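Local coordinates for protein putative methyltransferase (Emericella variicolor, PDB 7DMB) that probably transfers a methyl group from S-adenosylmethionine as a trans-acting partner of a polyketide synthase in calbistrin biosynthesis, and binds S-adenosyl-L-homocysteine, at residues Glu272-His286 with Thr300-Leu313. Residues are numbered along the deposited sequence; the frame is centred on the assembly and turned at random.
Sequences EAGAYDVVIASNVLH and TLLQPKGFLFNQEL. With SAH (S-adenosyl-L-homocysteine), chain C.
Gly274 N donates to Thr300 O at 2.7 Å, so the turn 272-275 rests on the last residues of helix 291-301. The Tyr276 ring lies beside Leu301, with Leu301 O near its plane at the edge. Asp277 OD1 takes a bond from Gln303 NE2 (3.1 Å) on its anti side, and the carboxylate and amide planes stand 75° apart. The same oxygen forms a salt bridge with Arg201.

From Val278 to Ser282 the strand runs parallel to 306-313, as neighbours in the central sheet of a Rossmann-like methyltransferase. Val279 turns CG2 onto Leu302 CD2 (3.6 Å) and packs CG1 against Leu308 CD1. On the other face, Ile280 CD1 meets Phe309 CD2 at 4.0 Å. The Ser282 torsion (chi1 173°) sets OG beside the Gln311 amide, where it donates to an in-plane lone pair of OE1. Gln311 NE2 is hydrogen-bonded to Asn377. Ser282 O accepts a hydrogen bond from the amino group of S-adenosyl-L-homocysteine.

Past the strand, Asn283 OD1 accepts a hydrogen bond from Leu313 N (2.8 Å), and its ND2 is hydrogen-bonded to Asn375. Val284 CG2 touches the ligand ribose. A water accepts a hydrogen bond from Val284 N and donates to Glu312 OE2. His286 N reaches OE2 from above the carboxylate plane. His286 ND1 donates to the syn lone pair of Glu312 OE1 at 2.6 Å, with the oxygen in the ring plane. The buried Glu312 carboxylate thus ties the loop after the strand, which lines the S-adenosyl-L-homocysteine pocket, to the neighbouring strand.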
loop_
_atom_site.group_PDB
_atom_site.type_symbol
_atom_site.label_atom_id
_atom_site.label_comp_id
_atom_site.label_asym_id
_atom_site.label_seq_id
_atom_site.Cartn_x
_atom_site.Cartn_y
_atom_site.Cartn_z
ATOM N N GLU A 272 17.235 2.313 18.571
ATOM C CA GLU A 272 18.120 3.424 18.916
ATOM C C GLU A 272 17.680 4.685 18.180
ATOM O O GLU A 272 17.514 4.670 16.960
ATOM C CB GLU A 272 19.577 3.089 18.581
ATOM C CG GLU A 272 20.503 4.276 18.672
ATOM C CD GLU A 272 21.979 3.902 18.700
ATOM O OE1 GLU A 272 22.753 4.666 19.311
ATOM O OE2 GLU A 272 22.361 2.863 18.112
ATOM N N ALA A 273 17.498 5.775 18.924
ATOM C CA ALA A 273 17.081 7.034 18.320
ATOM C C ALA A 273 18.162 7.571 17.389
ATOM O O ALA A 273 19.351 7.552 17.715
ATOM C CB ALA A 273 16.771 8.060 19.405
ATOM N N GLY A 274 17.739 8.050 16.220
ATOM C CA GLY A 274 18.638 8.705 15.289
ATOM C C GLY A 274 19.659 7.809 14.626
ATOM O O GLY A 274 20.664 8.309 14.109
ATOM N N ALA A 275 19.432 6.497 14.610
ATOM C CA ALA A 275 20.425 5.544 14.142
ATOM C C ALA A 275 20.173 5.066 12.715
ATOM O O ALA A 275 20.756 4.058 12.295
ATOM C CB ALA A 275 20.480 4.351 15.097
ATOM N N TYR A 276 19.348 5.771 11.948
ATOM C CA TYR A 276 18.971 5.293 10.627
ATOM C C TYR A 276 18.958 6.442 9.636
ATOM O O TYR A 276 18.517 7.555 9.950
ATOM C CB TYR A 276 17.605 4.586 10.666
ATOM C CG TYR A 276 17.648 3.330 11.517
ATOM C CD1 TYR A 276 18.139 2.128 11.001
ATOM C CD2 TYR A 276 17.232 3.352 12.843
ATOM C CE1 TYR A 276 18.200 0.963 11.803
ATOM C CE2 TYR A 276 17.288 2.209 13.638
ATOM C CZ TYR A 276 17.778 1.022 13.115
ATOM O OH TYR A 276 17.804 -0.093 13.910
ATOM N N ASP A 277 19.436 6.151 8.432
ATOM C CA ASP A 277 19.511 7.142 7.374
ATOM C C ASP A 277 18.228 7.200 6.565
ATOM O O ASP A 277 17.821 8.279 6.125
ATOM C CB ASP A 277 20.696 6.823 6.465
ATOM C CG ASP A 277 21.961 6.627 7.250
ATOM O OD1 ASP A 277 22.302 7.564 8.010
ATOM O OD2 ASP A 277 22.580 5.536 7.152
ATOM N N VAL A 278 17.590 6.055 6.347
ATOM C CA VAL A 278 16.371 5.976 5.550
ATOM C C VAL A 278 15.403 5.049 6.271
ATOM O O VAL A 278 15.775 3.938 6.673
ATOM C CB VAL A 278 16.633 5.475 4.110
ATOM C CG1 VAL A 278 15.336 5.478 3.290
ATOM C CG2 VAL A 278 17.690 6.343 3.413
ATOM N N VAL A 279 14.171 5.509 6.453
ATOM C CA VAL A 279 13.077 4.660 6.917
ATOM C C VAL A 279 12.144 4.438 5.735
ATOM O O VAL A 279 11.736 5.403 5.077
ATOM C CB VAL A 279 12.326 5.281 8.112
ATOM C CG1 VAL A 279 11.009 4.561 8.362
ATOM C CG2 VAL A 279 13.195 5.247 9.366
ATOM N N ILE A 280 11.834 3.172 5.453
ATOM C CA ILE A 280 10.929 2.790 4.371
ATOM C C ILE A 280 9.583 2.389 4.972
ATOM O O ILE A 280 9.533 1.684 5.989
ATOM C CB ILE A 280 11.502 1.631 3.528
ATOM C CG1 ILE A 280 12.968 1.880 3.110
ATOM C CG2 ILE A 280 10.607 1.329 2.319
ATOM C CD1 ILE A 280 13.105 2.798 1.958
ATOM N N ALA A 281 8.486 2.817 4.329
ATOM C CA ALA A 281 7.151 2.381 4.742
ATOM C C ALA A 281 6.206 2.347 3.544
ATOM O O ALA A 281 5.994 3.377 2.889
ATOM C CB ALA A 281 6.610 3.297 5.842
ATOM N N SER A 282 5.621 1.173 3.262
ATOM C CA SER A 282 4.693 1.044 2.142
ATOM C C SER A 282 3.353 0.576 2.696
ATOM O O SER A 282 3.203 -0.579 3.118
ATOM C CB SER A 282 5.223 0.093 1.078
ATOM O OG SER A 282 4.267 -0.167 0.060
ATOM N N ASN A 283 2.407 1.508 2.723
ATOM C CA ASN A 283 1.008 1.233 3.003
ATOM C C ASN A 283 0.832 0.606 4.385
ATOM O O ASN A 283 -0.010 -0.264 4.598
ATOM C CB ASN A 283 0.403 0.388 1.881
ATOM C CG ASN A 283 0.019 1.248 0.679
ATOM O OD1 ASN A 283 -0.755 2.206 0.818
ATOM N ND2 ASN A 283 0.612 0.961 -0.482
ATOM N N VAL A 284 1.610 1.111 5.347
ATOM C CA VAL A 284 1.476 0.756 6.748
ATOM C C VAL A 284 1.097 1.965 7.599
ATOM O O VAL A 284 0.292 1.852 8.534
ATOM C CB VAL A 284 2.773 0.098 7.285
ATOM C CG1 VAL A 284 4.014 0.902 6.872
ATOM C CG2 VAL A 284 2.709 -0.044 8.799
ATOM N N LEU A 285 1.634 3.146 7.278
ATOM C CA LEU A 285 1.414 4.291 8.154
ATOM C C LEU A 285 -0.070 4.639 8.249
ATOM O O LEU A 285 -0.557 4.989 9.327
ATOM C CB LEU A 285 2.247 5.494 7.690
ATOM C CG LEU A 285 3.797 5.364 7.663
ATOM C CD1 LEU A 285 4.488 6.724 7.517
ATOM C CD2 LEU A 285 4.336 4.640 8.871
ATOM N N HIS A 286 -0.821 4.503 7.149
ATOM C CA HIS A 286 -2.246 4.825 7.221
ATOM C C HIS A 286 -3.018 3.850 8.105
ATOM O O HIS A 286 -4.168 4.139 8.462
ATOM C CB HIS A 286 -2.873 4.879 5.818
ATOM C CG HIS A 286 -3.061 3.540 5.170
ATOM N ND1 HIS A 286 -2.438 3.195 3.989
ATOM C CD2 HIS A 286 -3.819 2.474 5.521
ATOM C CE1 HIS A 286 -2.799 1.973 3.645
ATOM N NE2 HIS A 286 -3.632 1.510 4.561
ATOM N N THR A 300 12.012 10.047 15.229
ATOM C CA THR A 300 12.878 9.605 16.319
ATOM C C THR A 300 13.944 8.633 15.825
ATOM O O THR A 300 15.101 8.697 16.257
ATOM C CB THR A 300 12.026 8.971 17.427
ATOM O OG1 THR A 300 11.257 9.996 18.066
ATOM C CG2 THR A 300 12.881 8.268 18.464
ATOM N N LEU A 301 13.578 7.745 14.888
ATOM C CA LEU A 301 14.518 6.756 14.367
ATOM C C LEU A 301 15.564 7.358 13.432
ATOM O O LEU A 301 16.648 6.774 13.280
ATOM C CB LEU A 301 13.757 5.638 13.639
ATOM C CG LEU A 301 12.931 4.693 14.515
ATOM C CD1 LEU A 301 11.908 3.919 13.699
ATOM C CD2 LEU A 301 13.849 3.721 15.270
ATOM N N LEU A 302 15.280 8.503 12.813
ATOM C CA LEU A 302 16.133 9.025 11.747
ATOM C C LEU A 302 17.264 9.911 12.270
ATOM O O LEU A 302 17.085 10.677 13.219
ATOM C CB LEU A 302 15.283 9.813 10.753
ATOM C CG LEU A 302 14.406 8.903 9.888
ATOM C CD1 LEU A 302 13.289 9.686 9.179
ATOM C CD2 LEU A 302 15.304 8.161 8.883
ATOM N N GLN A 303 18.430 9.807 11.627
ATOM C CA GLN A 303 19.538 10.714 11.886
ATOM C C GLN A 303 19.143 12.119 11.407
ATOM O O GLN A 303 18.152 12.274 10.698
ATOM C CB GLN A 303 20.823 10.222 11.231
ATOM C CG GLN A 303 20.829 10.238 9.718
ATOM C CD GLN A 303 21.933 11.093 9.141
ATOM O OE1 GLN A 303 22.248 12.178 9.652
ATOM N NE2 GLN A 303 22.535 10.613 8.054
ATOM N N PRO A 304 19.855 13.172 11.829
ATOM C CA PRO A 304 19.359 14.543 11.547
ATOM C C PRO A 304 19.220 14.858 10.066
ATOM O O PRO A 304 18.396 15.706 9.710
ATOM C CB PRO A 304 20.393 15.457 12.235
ATOM C CG PRO A 304 21.555 14.572 12.613
ATOM C CD PRO A 304 21.058 13.168 12.679
ATOM N N LYS A 305 19.959 14.180 9.188
ATOM C CA LYS A 305 19.806 14.337 7.744
ATOM C C LYS A 305 19.029 13.187 7.102
ATOM O O LYS A 305 19.032 13.062 5.877
ATOM C CB LYS A 305 21.181 14.481 7.082
ATOM C CG LYS A 305 21.913 15.785 7.467
ATOM C CD LYS A 305 23.440 15.619 7.487
ATOM C CE LYS A 305 24.107 16.364 6.331
ATOM N NZ LYS A 305 25.436 15.774 5.952
ATOM N N GLY A 306 18.347 12.354 7.898
ATOM C CA GLY A 306 17.690 11.176 7.365
ATOM C C GLY A 306 16.384 11.477 6.617
ATOM O O GLY A 306 15.873 12.596 6.611
ATOM N N PHE A 307 15.849 10.430 5.976
ATOM C CA PHE A 307 14.696 10.527 5.090
ATOM C C PHE A 307 13.686 9.439 5.409
ATOM O O PHE A 307 14.053 8.295 5.713
ATOM C CB PHE A 307 15.090 10.384 3.600
ATOM C CG PHE A 307 15.620 11.647 2.972
ATOM C CD1 PHE A 307 14.766 12.552 2.353
ATOM C CD2 PHE A 307 16.982 11.924 2.987
ATOM C CE1 PHE A 307 15.259 13.699 1.766
ATOM C CE2 PHE A 307 17.474 13.077 2.412
ATOM C CZ PHE A 307 16.625 13.957 1.796
ATOM N N LEU A 308 12.411 9.805 5.318
ATOM C CA LEU A 308 11.321 8.843 5.230
ATOM C C LEU A 308 10.930 8.692 3.764
ATOM O O LEU A 308 10.638 9.688 3.091
ATOM C CB LEU A 308 10.118 9.301 6.056
ATOM C CG LEU A 308 8.805 8.578 5.726
ATOM C CD1 LEU A 308 8.892 7.082 6.047
ATOM C CD2 LEU A 308 7.670 9.242 6.466
ATOM N N PHE A 309 10.947 7.463 3.261
ATOM C CA PHE A 309 10.344 7.165 1.972
ATOM C C PHE A 309 9.056 6.407 2.241
ATOM O O PHE A 309 9.081 5.297 2.790
ATOM C CB PHE A 309 11.271 6.374 1.050
ATOM C CG PHE A 309 10.578 5.856 -0.172
ATOM C CD1 PHE A 309 10.171 6.721 -1.170
ATOM C CD2 PHE A 309 10.272 4.517 -0.295
ATOM C CE1 PHE A 309 9.495 6.251 -2.281
ATOM C CE2 PHE A 309 9.617 4.049 -1.403
ATOM C CZ PHE A 309 9.215 4.922 -2.392
ATOM N N ASN A 310 7.938 7.018 1.867
ATOM C CA ASN A 310 6.606 6.571 2.268
ATOM C C ASN A 310 5.765 6.332 1.015
ATOM O O ASN A 310 5.428 7.273 0.288
ATOM C CB ASN A 310 5.965 7.608 3.195
ATOM C CG ASN A 310 4.658 7.135 3.820
ATOM O OD1 ASN A 310 4.440 5.945 4.047
ATOM N ND2 ASN A 310 3.786 8.086 4.113
ATOM N N GLN A 311 5.454 5.072 0.744
ATOM C CA GLN A 311 4.608 4.695 -0.382
ATOM C C GLN A 311 3.197 4.480 0.150
ATOM O O GLN A 311 2.987 3.613 1.009
ATOM C CB GLN A 311 5.147 3.425 -1.042
ATOM C CG GLN A 311 4.553 3.066 -2.406
ATOM C CD GLN A 311 5.218 1.835 -2.997
ATOM O OE1 GLN A 311 5.141 0.735 -2.432
ATOM N NE2 GLN A 311 5.896 2.015 -4.129
ATOM N N GLU A 312 2.231 5.255 -0.351
ATOM C CA GLU A 312 0.916 5.273 0.288
ATOM C C GLU A 312 -0.221 5.447 -0.714
ATOM O O GLU A 312 -0.231 6.387 -1.512
ATOM C CB GLU A 312 0.849 6.381 1.345
ATOM C CG GLU A 312 1.308 5.948 2.744
ATOM C CD GLU A 312 0.290 5.038 3.429
ATOM O OE1 GLU A 312 -0.900 5.031 2.997
ATOM O OE2 GLU A 312 0.663 4.354 4.409
ATOM N N LEU A 313 -1.204 4.560 -0.625
ATOM C CA LEU A 313 -2.384 4.646 -1.478
ATOM C C LEU A 313 -3.134 5.960 -1.290
ATOM O O LEU A 313 -3.328 6.438 -0.167
ATOM C CB LEU A 313 -3.321 3.484 -1.176
ATOM C CG LEU A 313 -2.755 2.138 -1.595
ATOM C CD1 LEU A 313 -3.571 1.033 -0.946
ATOM C CD2 LEU A 313 -2.780 2.046 -3.113
HETATM N N SAH C . 4.352 -3.540 3.365
HETATM C CA SAH C . 3.252 -4.529 3.191
HETATM C CB SAH C . 2.031 -3.910 2.503
HETATM C CG SAH C . 1.144 -3.136 3.456
HETATM S SD SAH C . 0.239 -4.176 4.643
HETATM C C SAH C . 3.765 -5.714 2.369
HETATM O O SAH C . 3.408 -6.849 2.750
HETATM O OXT SAH C . 4.521 -5.459 1.402
HETATM C "C5'" SAH C . 0.523 -3.267 6.184
HETATM C "C4'" SAH C . 1.584 -3.920 7.043
HETATM O "O4'" SAH C . 1.889 -3.044 8.157
HETATM C "C3'" SAH C . 1.157 -5.259 7.647
HETATM O "O3'" SAH C . 2.193 -6.214 7.457
HETATM C "C2'" SAH C . 0.906 -4.916 9.120
HETATM O "O2'" SAH C . 1.143 -5.974 10.025
HETATM C "C1'" SAH C . 1.895 -3.782 9.353
HETATM N N9 SAH C . 1.490 -2.890 10.434
HETATM C C8 SAH C . 0.198 -2.564 10.761
HETATM N N7 SAH C . 0.106 -1.733 11.767
HETATM C C5 SAH C . 1.420 -1.503 12.141
HETATM C C6 SAH C . 1.986 -0.707 13.156
HETATM N N6 SAH C . 1.269 0.017 14.010
HETATM N N1 SAH C . 3.339 -0.696 13.259
HETATM C C2 SAH C . 4.052 -1.431 12.397
HETATM N N3 SAH C . 3.629 -2.210 11.405
HETATM C C4 SAH C . 2.286 -2.208 11.325
HETATM O O HOH W 1 3.147 3.662 4.670
#